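Local atomic coordinates of hydroxymethyldihydropterin pyrophosphokinase-dihydropteroate synthase, putative (Plasmodium vivax, PDB entry 5Z79), a protein that probably catalyses two successive steps of folate synthesis, pyrophosphorylation of 6-hydroxymethyl-7,8-dihydropterin and condensation of the resulting diphosphate with 4-aminobenzoic acid to dihydropteroate. Residues Ile223-Ile234 with Ile252-Leu262; Asp346-Phe354 with His664-Tyr674. All coordinates share one frame; numbering follows the deposited sequence.

Contact 1. Residues Ile223-Ile234 with Ile252-Leu262; sequences ISLKGEDIYKII and IQNLGDKIEFL. With APC (diphosphomethylphosphonic acid adenosyl ester), chain H.
Ile230 lies over the Ile252 carbonyl and the Leu255 side chain, its CG2 4.1 Å from Leu255 CB and its CD1 near Gly256 N. With CG1 beside the backbone N (chi1 -64°) and a second bend at chi2, the branched chain keeps both methyls on this surface. Ile252 runs antiparallel alongside it, CG2 to CG2 at 3.9 Å, and also receives Ile234, whose CD1 reaches Ile252 CG1 at 4.0 Å. Branched aliphatic chains suit this interlocking, and the backbones close in where side chains are lacking: Gly227 CA is 3.5 Å from Gln253 O, and Gly256 CA makes a CA-H...O contact of 3.4 Å with Leu225 O. Further along, the extended chi2 of Ile223 carries CD1 to Leu262 CB at 3.5 Å, while Ile223 N donates to Glu260 O from above the carbonyl plane. The backbone of this same loop serves the nucleotide analogue: Glu260 N donates to APC O3' (2.8 Å), and APC O2' donates to Phe261 O. Phe261 offers one ring face to ribose C1'. The helix thus packs on residues 252-256, and the extended residues before it meet the part of the loop that binds the nucleotide ribose in the HPPK domain.

Contact 2. Residues Asp346-Phe354 with His664-Tyr674; sequences DSFSDGGLF and HMRQDKDQLLY. With HH2 (6-hydroxymethylpterin-diphosphate), chain G; PAB (4-aminobenzoic acid), chain I.
Arg666 lies along the backbone of the 346-354 loop, and the close part of the contact is built round it. Its N donates to Ser349 O at 2.8 Å, almost in line with the carbonyl. A bend at chi3 (76°) turns the chain so that CD meets Gly351 N at 3.4 Å and NH1 reaches Ser347 O in a weak bond of 3.0 Å. A long, cationic chain suits this course over successive peptide groups, and Gly351 presents no side chain to it. Next to it, Leu353 CD1 covers the His664 carbonyl carbon, and Phe354 CZ meets His664 ND1 at 3.4 Å, with the ring planes inclined at 53°. Asp350 OD1 and His664 O lie close but are both acceptors; Arg580 donates to His664 O and forms a long, weak ion pair with Asp350.

The solvent side lies at exposed Gln667 and Asp668, where Arg666 NH2 meets Asp668 OD2 in a salt bridge of 3.5 Å. Toward helix 671-691 contact is sparse: Tyr674 OH touches the Phe348 ring edge, 3.8 Å from CD1. On the substrate face of the 346-354 loop, Phe348 CE2 approaches PAB C3 at 3.3 Å, and Ser347 OG donates to HH2 O4P at 2.8 Å. This loop follows the first TIM-barrel strand, as in other dihydropteroate synthases, where it helps to cover the substrates; here segment 664-674 packs on it.

Contact 1 and contact 2 belong to the two catalytic domains of one chain, the HPPK domain and the dihydropteroate synthase barrel, and they lie on opposite sides of its centre. Their own centres are 67 Å apart and their nearest atoms about 52 Å, so neither touches the other. Each nevertheless borders a bound substrate or analogue. In contact 1 the 252-262 segment supplies part of the APC pocket, with the Phe261 side chain about 12 Å from the bound pterine; in contact 2 the 346-354 loop meets both HH2 and PAB, and the Ser347 side chain is about 4 Å from a magnesium ion. Contact 1 joins segments only 18 residues apart, whereas contact 2 brings together segments separated by 310.

Contact 1. Residues Ile223-Ile234 with Ile252-Leu262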
loop_
_atom_site.group_PDB
_atom_site.type_symbol
_atom_site.label_atom_id
_atom_site.label_comp_id
_atom_site.label_asym_id
_atom_site.label_seq_id
_atom_site.Cartn_x
_atom_site.Cartn_y
_atom_site.Cartn_z
ATOM N N ILE A 223 -55.208 -18.313 -10.440
ATOM C CA ILE A 223 -55.565 -17.604 -11.672
ATOM C C ILE A 223 -55.543 -18.558 -12.850
ATOM O O ILE A 223 -54.595 -19.324 -12.971
ATOM C CB ILE A 223 -54.531 -16.507 -11.931
ATOM C CG1 ILE A 223 -54.612 -15.480 -10.823
ATOM C CG2 ILE A 223 -54.751 -15.831 -13.271
ATOM C CD1 ILE A 223 -53.750 -14.279 -11.092
ATOM N N SER A 224 -56.541 -18.500 -13.733
ATOM C CA SER A 224 -56.554 -19.389 -14.885
ATOM C C SER A 224 -56.929 -18.712 -16.203
ATOM O O SER A 224 -58.100 -18.576 -16.541
ATOM C CB SER A 224 -57.456 -20.570 -14.616
ATOM O OG SER A 224 -57.484 -21.419 -15.734
ATOM N N LEU A 225 -55.905 -18.344 -16.965
ATOM C CA LEU A 225 -56.027 -17.554 -18.175
ATOM C C LEU A 225 -55.809 -18.360 -19.449
ATOM O O LEU A 225 -54.720 -18.838 -19.689
ATOM C CB LEU A 225 -54.958 -16.482 -18.144
ATOM C CG LEU A 225 -55.133 -15.419 -17.064
ATOM C CD1 LEU A 225 -53.756 -14.861 -16.720
ATOM C CD2 LEU A 225 -56.126 -14.327 -17.505
ATOM N N LYS A 226 -56.825 -18.455 -20.297
ATOM C CA LYS A 226 -56.718 -19.196 -21.554
ATOM C C LYS A 226 -56.097 -18.290 -22.580
ATOM O O LYS A 226 -55.939 -17.107 -22.338
ATOM C CB LYS A 226 -58.088 -19.653 -22.040
ATOM C CG LYS A 226 -58.951 -20.292 -20.961
ATOM C CD LYS A 226 -60.029 -19.343 -20.406
ATOM C CE LYS A 226 -60.949 -20.046 -19.392
ATOM N NZ LYS A 226 -60.142 -20.700 -18.291
ATOM N N GLY A 227 -55.762 -18.840 -23.738
ATOM C CA GLY A 227 -55.172 -18.049 -24.819
ATOM C C GLY A 227 -55.967 -16.816 -25.198
ATOM O O GLY A 227 -55.395 -15.777 -25.449
ATOM N N GLU A 228 -57.291 -16.944 -25.220
ATOM C CA GLU A 228 -58.205 -15.840 -25.492
ATOM C C GLU A 228 -57.977 -14.712 -24.501
ATOM O O GLU A 228 -57.816 -13.557 -24.888
ATOM C CB GLU A 228 -59.648 -16.317 -25.389
ATOM C CG GLU A 228 -60.161 -17.104 -26.592
ATOM C CD GLU A 228 -59.435 -18.437 -26.854
ATOM O OE1 GLU A 228 -58.610 -18.854 -25.994
ATOM O OE2 GLU A 228 -59.697 -19.075 -27.930
ATOM N N ASP A 229 -57.942 -15.060 -23.219
ATOM C CA ASP A 229 -57.682 -14.098 -22.148
ATOM C C ASP A 229 -56.327 -13.390 -22.317
ATOM O O ASP A 229 -56.205 -12.186 -22.098
ATOM C CB ASP A 229 -57.735 -14.808 -20.791
ATOM C CG ASP A 229 -59.152 -15.307 -20.424
ATOM O OD1 ASP A 229 -60.162 -14.598 -20.762
ATOM O OD2 ASP A 229 -59.245 -16.401 -19.780
ATOM N N ILE A 230 -55.315 -14.147 -22.715
ATOM C CA ILE A 230 -53.977 -13.635 -22.865
ATOM C C ILE A 230 -53.917 -12.657 -24.010
ATOM O O ILE A 230 -53.301 -11.608 -23.901
ATOM C CB ILE A 230 -53.014 -14.771 -23.206
ATOM C CG1 ILE A 230 -52.906 -15.787 -22.062
ATOM C CG2 ILE A 230 -51.662 -14.208 -23.574
ATOM C CD1 ILE A 230 -52.305 -15.244 -20.773
ATOM N N TYR A 231 -54.535 -13.049 -25.123
ATOM C CA TYR A 231 -54.623 -12.236 -26.341
ATOM C C TYR A 231 -55.302 -10.923 -26.048
ATOM O O TYR A 231 -54.777 -9.876 -26.383
ATOM C CB TYR A 231 -55.393 -12.989 -27.418
ATOM C CG TYR A 231 -55.482 -12.350 -28.788
ATOM C CD1 TYR A 231 -56.475 -11.434 -29.074
ATOM C CD2 TYR A 231 -54.608 -12.708 -29.833
ATOM C CE1 TYR A 231 -56.599 -10.862 -30.334
ATOM C CE2 TYR A 231 -54.734 -12.134 -31.103
ATOM C CZ TYR A 231 -55.743 -11.211 -31.333
ATOM O OH TYR A 231 -55.922 -10.607 -32.537
ATOM N N LYS A 232 -56.453 -10.959 -25.405
ATOM C CA LYS A 232 -57.073 -9.714 -25.023
ATOM C C LYS A 232 -56.123 -8.846 -24.233
ATOM O O LYS A 232 -56.046 -7.678 -24.427
ATOM C CB LYS A 232 -58.339 -9.946 -24.226
ATOM C CG LYS A 232 -59.586 -9.852 -25.066
ATOM C CD LYS A 232 -60.787 -10.396 -24.328
ATOM C CE LYS A 232 -61.091 -11.812 -24.773
ATOM N NZ LYS A 232 -62.243 -12.386 -24.023
ATOM N N ILE A 233 -55.359 -9.409 -23.344
ATOM C CA ILE A 233 -54.524 -8.568 -22.519
ATOM C C ILE A 233 -53.280 -8.006 -23.240
ATOM O O ILE A 233 -52.904 -6.869 -22.999
ATOM C CB ILE A 233 -54.089 -9.350 -21.294
ATOM C CG1 ILE A 233 -55.312 -9.693 -20.475
ATOM C CG2 ILE A 233 -53.100 -8.541 -20.470
ATOM C CD1 ILE A 233 -55.071 -10.815 -19.501
ATOM N N ILE A 234 -52.635 -8.801 -24.091
ATOM C CA ILE A 234 -51.444 -8.354 -24.796
ATOM C C ILE A 234 -51.776 -7.379 -25.870
ATOM O O ILE A 234 -51.026 -6.446 -26.081
ATOM C CB ILE A 234 -50.709 -9.524 -25.453
ATOM C CG1 ILE A 234 -49.829 -10.215 -24.436
ATOM C CG2 ILE A 234 -49.806 -9.061 -26.588
ATOM C CD1 ILE A 234 -49.679 -11.664 -24.767
ATOM N N ILE A 252 -48.417 -16.954 -27.311
ATOM C CA ILE A 252 -49.556 -16.266 -26.728
ATOM C C ILE A 252 -50.648 -17.198 -26.218
ATOM O O ILE A 252 -51.236 -16.989 -25.180
ATOM C CB ILE A 252 -50.134 -15.308 -27.777
ATOM C CG1 ILE A 252 -49.213 -14.107 -27.904
ATOM C CG2 ILE A 252 -51.544 -14.866 -27.412
ATOM C CD1 ILE A 252 -49.719 -13.020 -28.809
ATOM N N GLN A 253 -50.912 -18.230 -26.980
ATOM C CA GLN A 253 -51.899 -19.232 -26.647
ATOM C C GLN A 253 -51.678 -19.980 -25.349
ATOM O O GLN A 253 -52.615 -20.377 -24.687
ATOM C CB GLN A 253 -51.839 -20.239 -27.753
ATOM C CG GLN A 253 -52.782 -21.376 -27.632
ATOM C CD GLN A 253 -52.940 -22.025 -28.973
ATOM O OE1 GLN A 253 -52.044 -21.942 -29.831
ATOM N NE2 GLN A 253 -54.091 -22.657 -29.192
ATOM N N ASN A 254 -50.427 -20.209 -25.005
ATOM C CA ASN A 254 -50.096 -21.049 -23.875
ATOM C C ASN A 254 -49.526 -20.287 -22.698
ATOM O O ASN A 254 -49.142 -20.885 -21.692
ATOM C CB ASN A 254 -49.090 -22.091 -24.332
ATOM C CG ASN A 254 -49.663 -23.018 -25.373
ATOM O OD1 ASN A 254 -50.454 -23.891 -25.044
ATOM N ND2 ASN A 254 -49.270 -22.835 -26.633
ATOM N N LEU A 255 -49.482 -18.972 -22.799
ATOM C CA LEU A 255 -48.778 -18.200 -21.804
ATOM C C LEU A 255 -49.373 -18.361 -20.416
ATOM O O LEU A 255 -48.694 -18.096 -19.423
ATOM C CB LEU A 255 -48.753 -16.732 -22.181
ATOM C CG LEU A 255 -47.539 -15.985 -21.659
ATOM C CD1 LEU A 255 -46.264 -16.585 -22.227
ATOM C CD2 LEU A 255 -47.636 -14.527 -22.045
ATOM N N GLY A 256 -50.648 -18.781 -20.366
ATOM C CA GLY A 256 -51.387 -18.995 -19.117
ATOM C C GLY A 256 -50.746 -20.038 -18.214
ATOM O O GLY A 256 -50.690 -19.891 -16.971
ATOM N N ASP A 257 -50.220 -21.089 -18.842
ATOM C CA ASP A 257 -49.537 -22.160 -18.118
ATOM C C ASP A 257 -48.480 -21.595 -17.196
ATOM O O ASP A 257 -48.268 -22.138 -16.118
ATOM C CB ASP A 257 -48.941 -23.170 -19.094
ATOM C CG ASP A 257 -50.007 -23.819 -19.983
ATOM O OD1 ASP A 257 -51.195 -23.366 -19.976
ATOM O OD2 ASP A 257 -49.662 -24.780 -20.705
ATOM N N LYS A 258 -47.876 -20.477 -17.595
ATOM C CA LYS A 258 -46.834 -19.815 -16.806
ATOM C C LYS A 258 -47.331 -18.859 -15.684
ATOM O O LYS A 258 -46.521 -18.107 -15.093
ATOM C CB LYS A 258 -45.896 -19.031 -17.736
ATOM C CG LYS A 258 -45.373 -19.772 -18.968
ATOM C CD LYS A 258 -44.344 -20.818 -18.620
ATOM C CE LYS A 258 -43.766 -21.422 -19.888
ATOM N NZ LYS A 258 -44.581 -22.569 -20.394
ATOM N N ILE A 259 -48.638 -18.877 -15.378
ATOM C CA ILE A 259 -49.192 -17.932 -14.395
ATOM C C ILE A 259 -50.212 -18.630 -13.542
ATOM O O ILE A 259 -51.369 -18.769 -13.930
ATOM C CB ILE A 259 -49.806 -16.662 -15.045
ATOM C CG1 ILE A 259 -48.733 -15.893 -15.779
ATOM C CG2 ILE A 259 -50.396 -15.716 -14.009
ATOM C CD1 ILE A 259 -49.228 -14.626 -16.412
ATOM N N GLU A 260 -49.765 -19.004 -12.348
ATOM C CA GLU A 260 -50.565 -19.747 -11.403
ATOM C C GLU A 260 -51.129 -18.921 -10.293
ATOM O O GLU A 260 -52.160 -19.270 -9.765
ATOM C CB GLU A 260 -49.749 -20.884 -10.821
ATOM C CG GLU A 260 -49.476 -21.950 -11.851
ATOM C CD GLU A 260 -49.129 -23.254 -11.191
ATOM O OE1 GLU A 260 -47.943 -23.386 -10.786
ATOM O OE2 GLU A 260 -50.035 -24.123 -11.064
ATOM N N PHE A 261 -50.469 -17.846 -9.909
ATOM C CA PHE A 261 -51.069 -16.963 -8.919
ATOM C C PHE A 261 -50.531 -15.561 -9.047
ATOM O O PHE A 261 -49.680 -15.300 -9.881
ATOM C CB PHE A 261 -50.901 -17.524 -7.495
ATOM C CG PHE A 261 -49.500 -17.571 -7.034
ATOM C CD1 PHE A 261 -48.714 -18.672 -7.304
ATOM C CD2 PHE A 261 -48.955 -16.504 -6.338
ATOM C CE1 PHE A 261 -47.397 -18.704 -6.896
ATOM C CE2 PHE A 261 -47.643 -16.537 -5.905
ATOM C CZ PHE A 261 -46.861 -17.644 -6.188
ATOM N N LEU A 262 -51.077 -14.648 -8.267
ATOM C CA LEU A 262 -50.601 -13.285 -8.292
ATOM C C LEU A 262 -50.612 -12.750 -6.877
ATOM O O LEU A 262 -51.541 -12.991 -6.110
ATOM C CB LEU A 262 -51.402 -12.403 -9.259
ATOM C CG LEU A 262 -51.233 -10.888 -9.137
ATOM C CD1 LEU A 262 -49.988 -10.388 -9.814
ATOM C CD2 LEU A 262 -52.435 -10.187 -9.712
HETATM P PG APC H . -38.735 -16.187 -8.192
HETATM O O1G APC H . -37.435 -15.697 -8.793
HETATM O O2G APC H . -39.950 -15.564 -8.840
HETATM O O3G APC H . -38.758 -16.093 -6.683
HETATM P PB APC H . -39.047 -18.547 -9.901
HETATM O O1B APC H . -38.428 -19.915 -9.807
HETATM O O2B APC H . -38.523 -17.678 -11.006
HETATM O O3B APC H . -38.833 -17.763 -8.529
HETATM P PA APC H . -41.537 -18.021 -11.604
HETATM O O1A APC H . -40.854 -18.689 -12.765
HETATM O O2A APC H . -41.448 -16.518 -11.567
HETATM C C3A APC H . -40.860 -18.702 -10.054
HETATM O "O5'" APC H . -43.080 -18.435 -11.647
HETATM C "C5'" APC H . -43.757 -19.276 -10.677
HETATM C "C4'" APC H . -45.068 -18.638 -10.292
HETATM O "O4'" APC H . -44.804 -17.313 -9.769
HETATM C "C3'" APC H . -46.095 -18.452 -11.422
HETATM O "O3'" APC H . -47.299 -19.125 -11.102
HETATM C "C2'" APC H . -46.293 -16.933 -11.530
HETATM O "O2'" APC H . -47.635 -16.535 -11.700
HETATM C "C1'" APC H . -45.819 -16.433 -10.173
HETATM N N9 APC H . -45.274 -15.081 -10.205
HETATM C C8 APC H . -44.239 -14.597 -10.971
HETATM N N7 APC H . -43.972 -13.328 -10.754
HETATM C C5 APC H . -44.883 -12.953 -9.777
HETATM C C6 APC H . -45.116 -11.733 -9.110
HETATM N N6 APC H . -44.421 -10.622 -9.323
HETATM N N1 APC H . -46.101 -11.708 -8.183
HETATM C C2 APC H . -46.794 -12.835 -7.965
HETATM N N3 APC H . -46.672 -14.033 -8.526
HETATM C C4 APC H . -45.686 -14.027 -9.433
#

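Contact 2. Residues Asp346-Phe354 with His664-Tyr674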
loop_
_atom_site.group_PDB
_atom_site.type_symbol
_atom_site.label_atom_id
_atom_site.label_comp_id
_atom_site.label_asym_id
_atom_site.label_seq_id
_atom_site.Cartn_x
_atom_site.Cartn_y
_atom_site.Cartn_z
ATOM N N ASP A 346 -2.314 20.035 -29.999
ATOM C CA ASP A 346 -2.061 20.828 -28.832
ATOM C C ASP A 346 -2.296 20.180 -27.496
ATOM O O ASP A 346 -2.991 20.685 -26.674
ATOM C CB ASP A 346 -2.907 22.130 -28.940
ATOM C CG ASP A 346 -4.075 22.043 -29.937
ATOM O OD1 ASP A 346 -4.998 21.260 -29.775
ATOM O OD2 ASP A 346 -4.050 22.762 -30.905
ATOM N N SER A 347 -1.583 19.131 -27.193
ATOM C CA SER A 347 -1.839 18.443 -25.922
ATOM C C SER A 347 -0.557 18.561 -25.168
ATOM O O SER A 347 0.501 18.583 -25.798
ATOM C CB SER A 347 -2.284 16.987 -26.113
ATOM O OG SER A 347 -3.710 16.880 -26.119
ATOM N N PHE A 348 -0.640 18.684 -23.839
ATOM C CA PHE A 348 0.478 19.296 -23.106
ATOM C C PHE A 348 1.774 18.466 -23.135
ATOM O O PHE A 348 2.855 19.040 -23.014
ATOM C CB PHE A 348 0.071 19.780 -21.689
ATOM C CG PHE A 348 -0.171 18.682 -20.693
ATOM C CD1 PHE A 348 0.882 18.125 -19.990
ATOM C CD2 PHE A 348 -1.457 18.228 -20.446
ATOM C CE1 PHE A 348 0.656 17.116 -19.078
ATOM C CE2 PHE A 348 -1.693 17.226 -19.535
ATOM C CZ PHE A 348 -0.637 16.677 -18.841
ATOM N N SER A 349 1.644 17.142 -23.340
ATOM C CA SER A 349 2.806 16.224 -23.444
ATOM C C SER A 349 2.878 15.358 -24.711
ATOM O O SER A 349 3.931 14.867 -25.046
ATOM C CB SER A 349 2.817 15.297 -22.236
ATOM O OG SER A 349 1.771 14.348 -22.321
ATOM N N ASP A 350 1.744 15.178 -25.381
ATOM C CA ASP A 350 1.575 14.328 -26.584
ATOM C C ASP A 350 1.449 15.099 -27.903
ATOM O O ASP A 350 1.548 14.517 -28.986
ATOM C CB ASP A 350 0.227 13.579 -26.460
ATOM C CG ASP A 350 0.337 12.246 -25.736
ATOM O OD1 ASP A 350 1.490 11.937 -25.275
ATOM O OD2 ASP A 350 -0.733 11.536 -25.662
ATOM N N GLY A 351 1.114 16.382 -27.796
ATOM C CA GLY A 351 0.767 17.225 -28.934
ATOM C C GLY A 351 1.602 17.003 -30.171
ATOM O O GLY A 351 2.816 17.208 -30.151
ATOM N N GLY A 352 0.949 16.561 -31.241
ATOM C CA GLY A 352 1.574 16.471 -32.554
ATOM C C GLY A 352 2.155 15.113 -32.883
ATOM O O GLY A 352 2.684 14.923 -33.984
ATOM N N LEU A 353 2.043 14.170 -31.942
ATOM C CA LEU A 353 2.610 12.812 -32.114
ATOM C C LEU A 353 1.628 11.828 -32.780
ATOM O O LEU A 353 2.038 10.861 -33.434
ATOM C CB LEU A 353 3.088 12.234 -30.763
ATOM C CG LEU A 353 4.267 12.927 -30.053
ATOM C CD1 LEU A 353 4.681 12.150 -28.800
ATOM C CD2 LEU A 353 5.462 13.117 -30.973
ATOM N N PHE A 354 0.336 12.067 -32.606
ATOM C CA PHE A 354 -0.633 11.085 -33.028
ATOM C C PHE A 354 -1.703 11.682 -33.909
ATOM O O PHE A 354 -2.776 11.125 -34.047
ATOM C CB PHE A 354 -1.209 10.392 -31.792
ATOM C CG PHE A 354 -0.173 9.702 -30.973
ATOM C CD1 PHE A 354 0.762 8.845 -31.575
ATOM C CD2 PHE A 354 -0.093 9.915 -29.616
ATOM C CE1 PHE A 354 1.752 8.207 -30.821
ATOM C CE2 PHE A 354 0.891 9.273 -28.848
ATOM C CZ PHE A 354 1.813 8.419 -29.450
ATOM N N HIS A 664 6.790 8.492 -26.035
ATOM C CA HIS A 664 5.554 9.224 -26.375
ATOM C C HIS A 664 5.411 10.516 -25.513
ATOM O O HIS A 664 4.373 10.791 -24.887
ATOM C CB HIS A 664 4.350 8.255 -26.276
ATOM C CG HIS A 664 4.525 7.019 -27.117
ATOM N ND1 HIS A 664 4.814 7.071 -28.474
ATOM C CD2 HIS A 664 4.508 5.703 -26.788
ATOM C CE1 HIS A 664 4.939 5.840 -28.950
ATOM N NE2 HIS A 664 4.760 4.991 -27.947
ATOM N N MET A 665 6.512 11.272 -25.525
ATOM C CA MET A 665 6.750 12.468 -24.713
ATOM C C MET A 665 7.325 13.526 -25.696
ATOM O O MET A 665 8.388 13.304 -26.331
ATOM C CB MET A 665 7.741 12.130 -23.553
ATOM C CG MET A 665 8.091 13.295 -22.623
ATOM S SD MET A 665 6.734 13.777 -21.502
ATOM C CE MET A 665 6.860 15.564 -21.579
ATOM N N ARG A 666 6.600 14.637 -25.866
ATOM C CA ARG A 666 7.043 15.762 -26.723
ATOM C C ARG A 666 8.519 16.101 -26.462
ATOM O O ARG A 666 8.928 16.198 -25.301
ATOM C CB ARG A 666 6.180 17.022 -26.455
ATOM C CG ARG A 666 4.790 16.995 -27.114
ATOM C CD ARG A 666 3.848 18.133 -26.646
ATOM N NE ARG A 666 4.155 19.471 -27.233
ATOM C CZ ARG A 666 3.578 20.630 -26.873
ATOM N NH1 ARG A 666 2.640 20.677 -25.922
ATOM N NH2 ARG A 666 3.951 21.761 -27.471
ATOM N N GLN A 667 9.314 16.273 -27.515
ATOM C CA GLN A 667 10.723 16.712 -27.349
ATOM C C GLN A 667 10.851 18.187 -26.884
ATOM O O GLN A 667 11.962 18.682 -26.655
ATOM C CB GLN A 667 11.514 16.525 -28.661
ATOM C CG GLN A 667 12.153 15.147 -28.852
ATOM C CD GLN A 667 12.511 14.891 -30.318
ATOM O OE1 GLN A 667 13.679 14.996 -30.728
ATOM N NE2 GLN A 667 11.498 14.592 -31.124
ATOM N N ASP A 668 9.708 18.861 -26.754
ATOM C CA ASP A 668 9.610 20.308 -26.524
ATOM C C ASP A 668 9.813 20.700 -25.043
ATOM O O ASP A 668 10.537 21.658 -24.748
ATOM C CB ASP A 668 8.208 20.781 -26.986
ATOM C CG ASP A 668 8.221 22.192 -27.575
ATOM O OD1 ASP A 668 9.156 22.983 -27.260
ATOM O OD2 ASP A 668 7.280 22.504 -28.352
ATOM N N LYS A 669 9.162 19.938 -24.141
ATOM C CA LYS A 669 9.110 20.179 -22.672
ATOM C C LYS A 669 10.356 19.632 -21.896
ATOM O O LYS A 669 11.292 19.050 -22.487
ATOM C CB LYS A 669 7.834 19.540 -22.083
ATOM C CG LYS A 669 6.536 19.823 -22.827
ATOM C CD LYS A 669 6.012 21.227 -22.529
ATOM C CE LYS A 669 4.502 21.301 -22.778
ATOM N NZ LYS A 669 3.845 22.593 -22.444
ATOM N N ASP A 670 10.348 19.825 -20.573
ATOM C CA ASP A 670 11.500 19.468 -19.730
ATOM C C ASP A 670 11.677 17.924 -19.580
ATOM O O ASP A 670 10.835 17.237 -18.983
ATOM C CB ASP A 670 11.426 20.170 -18.347
ATOM C CG ASP A 670 12.811 20.309 -17.687
ATOM O OD1 ASP A 670 13.657 19.392 -17.857
ATOM O OD2 ASP A 670 13.082 21.338 -17.023
ATOM N N GLN A 671 12.800 17.413 -20.111
ATOM C CA GLN A 671 13.053 15.957 -20.240
ATOM C C GLN A 671 13.408 15.342 -18.886
ATOM O O GLN A 671 12.828 14.324 -18.473
ATOM C CB GLN A 671 14.171 15.680 -21.280
ATOM C CG GLN A 671 13.868 16.105 -22.745
ATOM C CD GLN A 671 12.649 15.388 -23.380
ATOM O OE1 GLN A 671 12.627 14.151 -23.505
ATOM N NE2 GLN A 671 11.626 16.166 -23.774
ATOM N N LEU A 672 14.332 15.994 -18.184
ATOM C CA LEU A 672 14.654 15.628 -16.807
ATOM C C LEU A 672 13.465 15.696 -15.825
ATOM O O LEU A 672 13.277 14.766 -15.038
ATOM C CB LEU A 672 15.774 16.520 -16.291
ATOM C CG LEU A 672 16.363 16.151 -14.933
ATOM C CD1 LEU A 672 17.863 16.466 -14.799
ATOM C CD2 LEU A 672 15.539 16.868 -13.841
ATOM N N LEU A 673 12.679 16.779 -15.862
ATOM C CA LEU A 673 11.529 16.957 -14.950
ATOM C C LEU A 673 10.407 15.942 -15.222
ATOM O O LEU A 673 9.715 15.516 -14.303
ATOM C CB LEU A 673 10.955 18.386 -15.087
ATOM C CG LEU A 673 9.744 18.878 -14.238
ATOM C CD1 LEU A 673 10.229 19.670 -13.025
ATOM C CD2 LEU A 673 8.785 19.736 -15.061
ATOM N N TYR A 674 10.191 15.583 -16.485
ATOM C CA TYR A 674 9.119 14.646 -16.810
ATOM C C TYR A 674 9.535 13.212 -16.530
ATOM O O TYR A 674 8.675 12.351 -16.403
ATOM C CB TYR A 674 8.640 14.801 -18.266
ATOM C CG TYR A 674 7.516 15.796 -18.411
ATOM C CD1 TYR A 674 6.183 15.431 -18.146
ATOM C CD2 TYR A 674 7.774 17.122 -18.798
ATOM C CE1 TYR A 674 5.158 16.365 -18.266
ATOM C CE2 TYR A 674 6.743 18.058 -18.923
ATOM C CZ TYR A 674 5.453 17.670 -18.657
ATOM O OH TYR A 674 4.477 18.608 -18.786
HETATM N N1 HH2 G . -7.656 14.564 -17.814
HETATM C C2 HH2 G . -7.344 14.924 -19.083
HETATM C C3 HH2 G . -8.134 14.516 -20.154
HETATM N N4 HH2 G . -9.220 13.751 -19.973
HETATM N N5 HH2 G . -10.656 12.595 -18.522
HETATM C C6 HH2 G . -10.992 12.223 -17.263
HETATM N N6 HH2 G . -12.098 11.456 -17.081
HETATM N N7 HH2 G . -10.276 12.586 -16.179
HETATM C C8 HH2 G . -9.169 13.340 -16.251
HETATM O O8 HH2 G . -8.530 13.641 -15.208
HETATM C C9 HH2 G . -8.741 13.796 -17.595
HETATM C C10 HH2 G . -9.573 13.364 -18.737
HETATM C C11 HH2 G . -6.102 15.743 -19.370
HETATM O O4 HH2 G . -5.013 14.857 -19.774
HETATM P P1 HH2 G . -4.383 14.733 -21.274
HETATM O O1P HH2 G . -2.985 14.199 -21.248
HETATM O O2P HH2 G . -5.370 14.118 -22.260
HETATM O O3P HH2 G . -4.215 16.302 -21.614
HETATM P P2 HH2 G . -5.101 17.112 -22.702
HETATM O O4P HH2 G . -5.321 16.182 -23.896
HETATM O O5P HH2 G . -4.212 18.326 -22.894
HETATM O O6P HH2 G . -6.406 17.411 -22.000
HETATM C "C1'" PAB I . -2.600 19.900 -14.732
HETATM O "O1'" PAB I . -1.427 19.512 -14.919
HETATM O "O2'" PAB I . -2.919 20.565 -13.719
HETATM C C1 PAB I . -3.637 19.587 -15.767
HETATM C C2 PAB I . -3.234 19.102 -17.006
HETATM C C3 PAB I . -4.181 18.817 -17.973
HETATM C C4 PAB I . -5.526 19.019 -17.704
HETATM C C5 PAB I . -5.941 19.507 -16.475
HETATM C C6 PAB I . -4.989 19.790 -15.506
HETATM N N4 PAB I . -6.427 18.744 -18.665
#